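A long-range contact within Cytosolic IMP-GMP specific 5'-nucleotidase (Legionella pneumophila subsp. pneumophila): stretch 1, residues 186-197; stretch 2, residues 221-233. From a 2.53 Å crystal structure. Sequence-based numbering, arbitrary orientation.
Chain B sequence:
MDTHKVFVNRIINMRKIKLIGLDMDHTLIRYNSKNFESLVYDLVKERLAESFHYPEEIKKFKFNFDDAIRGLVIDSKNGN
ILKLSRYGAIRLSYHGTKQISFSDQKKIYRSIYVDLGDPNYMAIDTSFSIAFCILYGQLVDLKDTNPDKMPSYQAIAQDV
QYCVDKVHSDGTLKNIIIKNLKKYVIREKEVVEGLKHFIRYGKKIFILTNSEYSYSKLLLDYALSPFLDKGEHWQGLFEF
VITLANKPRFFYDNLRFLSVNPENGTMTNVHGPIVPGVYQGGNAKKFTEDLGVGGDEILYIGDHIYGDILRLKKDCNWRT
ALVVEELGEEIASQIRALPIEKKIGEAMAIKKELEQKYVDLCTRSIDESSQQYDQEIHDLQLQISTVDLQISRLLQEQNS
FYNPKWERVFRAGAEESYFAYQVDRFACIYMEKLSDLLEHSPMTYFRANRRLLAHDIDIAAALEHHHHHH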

# COMPACT_ATOMS: atom_id res chain seq x y z
N ILE B 186 6.04 -35.38 24.09
CA ILE B 186 5.94 -35.55 25.53
C ILE B 186 4.49 -35.86 25.90
O ILE B 186 3.57 -35.19 25.45
CB ILE B 186 6.36 -34.26 26.28
CG1 ILE B 186 7.82 -33.94 26.00
CG2 ILE B 186 6.19 -34.43 27.76
CD1 ILE B 186 8.27 -32.62 26.57
N ARG B 187 4.30 -36.88 26.72
CA ARG B 187 2.97 -37.27 27.17
C ARG B 187 2.71 -36.65 28.54
O ARG B 187 3.62 -36.46 29.34
CB ARG B 187 2.88 -38.79 27.25
CG ARG B 187 2.82 -39.47 25.90
CD ARG B 187 3.29 -40.91 25.99
NE ARG B 187 2.53 -41.79 25.10
CZ ARG B 187 2.80 -43.08 24.92
NH1 ARG B 187 3.82 -43.64 25.57
NH2 ARG B 187 2.04 -43.80 24.11
N GLU B 188 1.45 -36.33 28.81
CA GLU B 188 1.11 -35.70 30.08
C GLU B 188 -0.31 -36.04 30.48
O GLU B 188 -1.26 -35.59 29.84
CB GLU B 188 1.28 -34.17 29.97
CG GLU B 188 0.76 -33.37 31.17
CD GLU B 188 0.87 -31.86 30.99
OE1 GLU B 188 0.42 -31.12 31.88
OE2 GLU B 188 1.41 -31.41 29.95
N LYS B 189 -0.45 -36.84 31.53
CA LYS B 189 -1.76 -37.23 32.03
C LYS B 189 -2.67 -36.03 32.26
O LYS B 189 -3.84 -36.04 31.88
CB LYS B 189 -1.62 -38.03 33.33
CG LYS B 189 -2.94 -38.37 34.00
CD LYS B 189 -2.83 -39.43 35.10
CE LYS B 189 -1.97 -38.98 36.29
NZ LYS B 189 -0.53 -38.80 35.94
N GLU B 190 -2.14 -35.00 32.89
CA GLU B 190 -2.92 -33.81 33.18
C GLU B 190 -3.75 -33.27 32.01
O GLU B 190 -4.89 -32.85 32.19
CB GLU B 190 -2.00 -32.70 33.72
CG GLU B 190 -1.34 -32.98 35.08
CD GLU B 190 -0.40 -34.21 35.08
OE1 GLU B 190 0.47 -34.33 34.19
OE2 GLU B 190 -0.54 -35.06 35.99
N VAL B 191 -3.18 -33.28 30.80
CA VAL B 191 -3.90 -32.78 29.63
C VAL B 191 -5.23 -33.49 29.48
O VAL B 191 -6.27 -32.85 29.33
CB VAL B 191 -3.09 -32.96 28.32
CG1 VAL B 191 -3.96 -32.67 27.12
CG2 VAL B 191 -1.89 -32.04 28.31
N VAL B 192 -5.20 -34.82 29.50
CA VAL B 192 -6.42 -35.62 29.37
C VAL B 192 -7.39 -35.34 30.51
O VAL B 192 -8.58 -35.13 30.28
CB VAL B 192 -6.09 -37.12 29.29
CG1 VAL B 192 -7.34 -37.96 29.49
CG2 VAL B 192 -5.50 -37.44 27.92
N GLU B 193 -6.89 -35.34 31.74
CA GLU B 193 -7.76 -35.06 32.87
C GLU B 193 -8.38 -33.68 32.68
O GLU B 193 -9.58 -33.48 32.92
CB GLU B 193 -6.99 -35.09 34.19
CG GLU B 193 -6.34 -36.43 34.54
CD GLU B 193 -7.20 -37.64 34.17
OE1 GLU B 193 -8.43 -37.64 34.47
OE2 GLU B 193 -6.65 -38.61 33.58
N GLY B 194 -7.56 -32.74 32.23
CA GLY B 194 -8.01 -31.38 32.01
C GLY B 194 -9.14 -31.27 31.01
O GLY B 194 -10.13 -30.58 31.25
N LEU B 195 -8.99 -31.93 29.88
CA LEU B 195 -10.03 -31.90 28.87
C LEU B 195 -11.30 -32.47 29.48
O LEU B 195 -12.37 -31.86 29.38
CB LEU B 195 -9.60 -32.72 27.65
CG LEU B 195 -8.46 -32.06 26.87
CD1 LEU B 195 -7.95 -32.98 25.79
CD2 LEU B 195 -8.96 -30.76 26.28
N LYS B 196 -11.19 -33.63 30.11
CA LYS B 196 -12.35 -34.25 30.72
C LYS B 196 -12.98 -33.25 31.68
O LYS B 196 -14.19 -33.04 31.66
CB LYS B 196 -11.95 -35.51 31.47
CG LYS B 196 -11.77 -36.72 30.58
CD LYS B 196 -11.73 -37.97 31.43
CE LYS B 196 -11.51 -39.23 30.63
NZ LYS B 196 -11.59 -40.45 31.50
N HIS B 197 -12.16 -32.63 32.50
CA HIS B 197 -12.66 -31.64 33.42
C HIS B 197 -13.57 -30.67 32.67
O HIS B 197 -14.77 -30.59 32.94
CB HIS B 197 -11.51 -30.87 34.05
CG HIS B 197 -11.92 -30.01 35.20
ND1 HIS B 197 -11.25 -28.85 35.54
CD2 HIS B 197 -12.92 -30.14 36.11
CE1 HIS B 197 -11.82 -28.31 36.60
NE2 HIS B 197 -12.83 -29.07 36.97
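Stretch 2, residues 221-233: DYALSPFLDKGEH

Stretch 2 enters as the end of a helix that begins earlier in the chain. A short 3-10 segment follows at Ser225 and Pro226, then a short loop leads into a type II beta turn from Asp229 to Glu232. It lies against the loop before the stretch 1 helix and one side of that helix. The nearest CA pairs are Arg187 CA to Ala223 CA, 5.4 Å, Lys189 CA to Phe227 CA, 6.0 Å, and Val192 CA to Leu224 CA, 6.4 Å; they do not follow one steady direction.

The Arg187 side chain points toward stretch 2 and ends at Tyr222. Arg187 NE and NH2 both donate to Tyr222 O, each at 2.9 Å, so one carbonyl takes two hydrogen bonds. The same guanidinium lies flat on the Tyr222 ring, with planes at 8°; Arg187 CZ is 3.7 Å from the ring centroid, a cation-pi contact.

Water 1 bridges the backbones. Water 1 donates to Ala223 O at 2.6 Å and accepts a weak bond from Glu188 N at 3.3 Å. The carboxylate oxygens of Glu188 are satisfied elsewhere in the structure.

Phe227 packs against Arg187, Lys189 and Val192. Lys189 CA stands over its ring face, 3.6 Å from the Phe227 ring centroid, and Arg187 CB meets the ring edge, 4.0 Å from Phe227 CZ. Val192 fills the apolar centre. Val192 CG2 lies 3.8 Å from Leu224 CD2 and 3.9 Å from Phe227 CD2; Val192 CG1 lies 3.5 Å from Leu228 CD1.

Lys196 closes the far end with an extended side chain. Lys196 NZ forms salt bridges to Asp229 OD2 at 3.0 Å and Glu232 OE2 at 2.8 Å. The latter is also a hydrogen bond, with a weak second one from Lys196 NZ to Glu232 OE1 at 3.2 Å. Glu232 OE2 also accepts from Asp229 N at 3.0 Å, which ties the carboxylate to its own turn. Within that turn, Glu232 N donates to Asp229 O at 2.9 Å.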

# COMPACT_ATOMS: atom_id res chain seq x y z
N ASP B 221 -3.73 -40.38 19.21
CA ASP B 221 -3.84 -41.70 19.82
C ASP B 221 -2.62 -41.93 20.72
O ASP B 221 -2.77 -42.21 21.90
CB ASP B 221 -3.88 -42.76 18.73
CG ASP B 221 -4.33 -44.12 19.23
OD1 ASP B 221 -4.39 -45.05 18.41
OD2 ASP B 221 -4.63 -44.26 20.43
N TYR B 222 -1.42 -41.80 20.16
CA TYR B 222 -0.19 -42.00 20.91
C TYR B 222 -0.11 -41.17 22.20
O TYR B 222 0.32 -41.68 23.24
CB TYR B 222 1.03 -41.68 20.03
CG TYR B 222 2.36 -41.75 20.77
CD1 TYR B 222 3.02 -42.97 20.95
CD2 TYR B 222 2.93 -40.61 21.31
CE1 TYR B 222 4.22 -43.04 21.67
CE2 TYR B 222 4.13 -40.67 22.03
CZ TYR B 222 4.77 -41.89 22.21
OH TYR B 222 5.95 -41.95 22.93
N ALA B 223 -0.51 -39.90 22.13
CA ALA B 223 -0.41 -39.02 23.29
C ALA B 223 -1.59 -38.88 24.24
O ALA B 223 -1.44 -38.36 25.34
CB ALA B 223 0.04 -37.63 22.82
N LEU B 224 -2.78 -39.34 23.85
CA LEU B 224 -3.93 -39.21 24.73
C LEU B 224 -4.49 -40.53 25.25
O LEU B 224 -4.81 -40.67 26.44
CB LEU B 224 -5.04 -38.43 24.02
CG LEU B 224 -4.66 -37.05 23.48
CD1 LEU B 224 -5.84 -36.45 22.77
CD2 LEU B 224 -4.21 -36.15 24.61
N SER B 225 -4.61 -41.51 24.37
CA SER B 225 -5.16 -42.80 24.74
C SER B 225 -4.61 -43.37 26.03
O SER B 225 -5.37 -43.79 26.91
CB SER B 225 -4.95 -43.80 23.59
OG SER B 225 -5.74 -43.45 22.46
N PRO B 226 -3.28 -43.39 26.19
CA PRO B 226 -2.68 -43.93 27.41
C PRO B 226 -3.34 -43.50 28.73
O PRO B 226 -3.16 -44.15 29.75
CB PRO B 226 -1.23 -43.47 27.32
CG PRO B 226 -0.98 -43.50 25.87
CD PRO B 226 -2.23 -42.85 25.30
N PHE B 227 -4.13 -42.43 28.71
CA PHE B 227 -4.76 -41.93 29.93
C PHE B 227 -6.29 -41.96 29.90
O PHE B 227 -6.95 -41.29 30.69
CB PHE B 227 -4.32 -40.49 30.20
CG PHE B 227 -2.86 -40.27 30.01
CD1 PHE B 227 -1.94 -40.77 30.93
CD2 PHE B 227 -2.39 -39.57 28.90
CE1 PHE B 227 -0.58 -40.58 30.75
CE2 PHE B 227 -1.02 -39.38 28.71
CZ PHE B 227 -0.12 -39.89 29.64
N LEU B 228 -6.84 -42.74 28.98
CA LEU B 228 -8.29 -42.87 28.87
C LEU B 228 -8.73 -44.16 29.55
O LEU B 228 -8.01 -45.16 29.52
CB LEU B 228 -8.69 -42.88 27.39
CG LEU B 228 -9.01 -41.59 26.62
CD1 LEU B 228 -8.18 -40.42 27.12
CD2 LEU B 228 -8.76 -41.85 25.14
N ASP B 229 -9.90 -44.15 30.17
CA ASP B 229 -10.41 -45.35 30.84
C ASP B 229 -10.63 -46.46 29.82
O ASP B 229 -10.84 -46.19 28.64
CB ASP B 229 -11.72 -45.05 31.56
CG ASP B 229 -11.53 -44.16 32.77
OD1 ASP B 229 -10.79 -44.58 33.70
OD2 ASP B 229 -12.10 -43.05 32.81
N LYS B 230 -10.57 -47.70 30.29
CA LYS B 230 -10.77 -48.85 29.41
C LYS B 230 -12.08 -48.67 28.63
O LYS B 230 -13.13 -48.47 29.23
CB LYS B 230 -10.82 -50.15 30.23
CG LYS B 230 -10.45 -51.41 29.46
CD LYS B 230 -8.98 -51.35 29.00
CE LYS B 230 -8.58 -52.58 28.17
NZ LYS B 230 -8.66 -53.85 28.93
N GLY B 231 -12.00 -48.72 27.30
CA GLY B 231 -13.19 -48.55 26.50
C GLY B 231 -13.35 -47.17 25.86
O GLY B 231 -13.87 -47.06 24.74
N GLU B 232 -12.91 -46.12 26.56
CA GLU B 232 -13.01 -44.76 26.03
C GLU B 232 -12.19 -44.61 24.75
O GLU B 232 -11.30 -45.41 24.47
CB GLU B 232 -12.55 -43.75 27.09
CG GLU B 232 -13.62 -43.39 28.12
CD GLU B 232 -13.14 -42.41 29.18
OE1 GLU B 232 -13.98 -41.91 29.96
OE2 GLU B 232 -11.92 -42.14 29.25
N HIS B 233 -12.49 -43.57 23.97
CA HIS B 233 -11.79 -43.29 22.73
C HIS B 233 -11.43 -41.82 22.71
O HIS B 233 -12.27 -40.99 23.01
CB HIS B 233 -12.70 -43.61 21.56
CG HIS B 233 -13.09 -45.05 21.49
ND1 HIS B 233 -12.27 -46.02 20.93
CD2 HIS B 233 -14.17 -45.71 21.97
CE1 HIS B 233 -12.84 -47.20 21.08
NE2 HIS B 233 -13.99 -47.04 21.70
O HOH W 1 -0.51 -36.09 26.11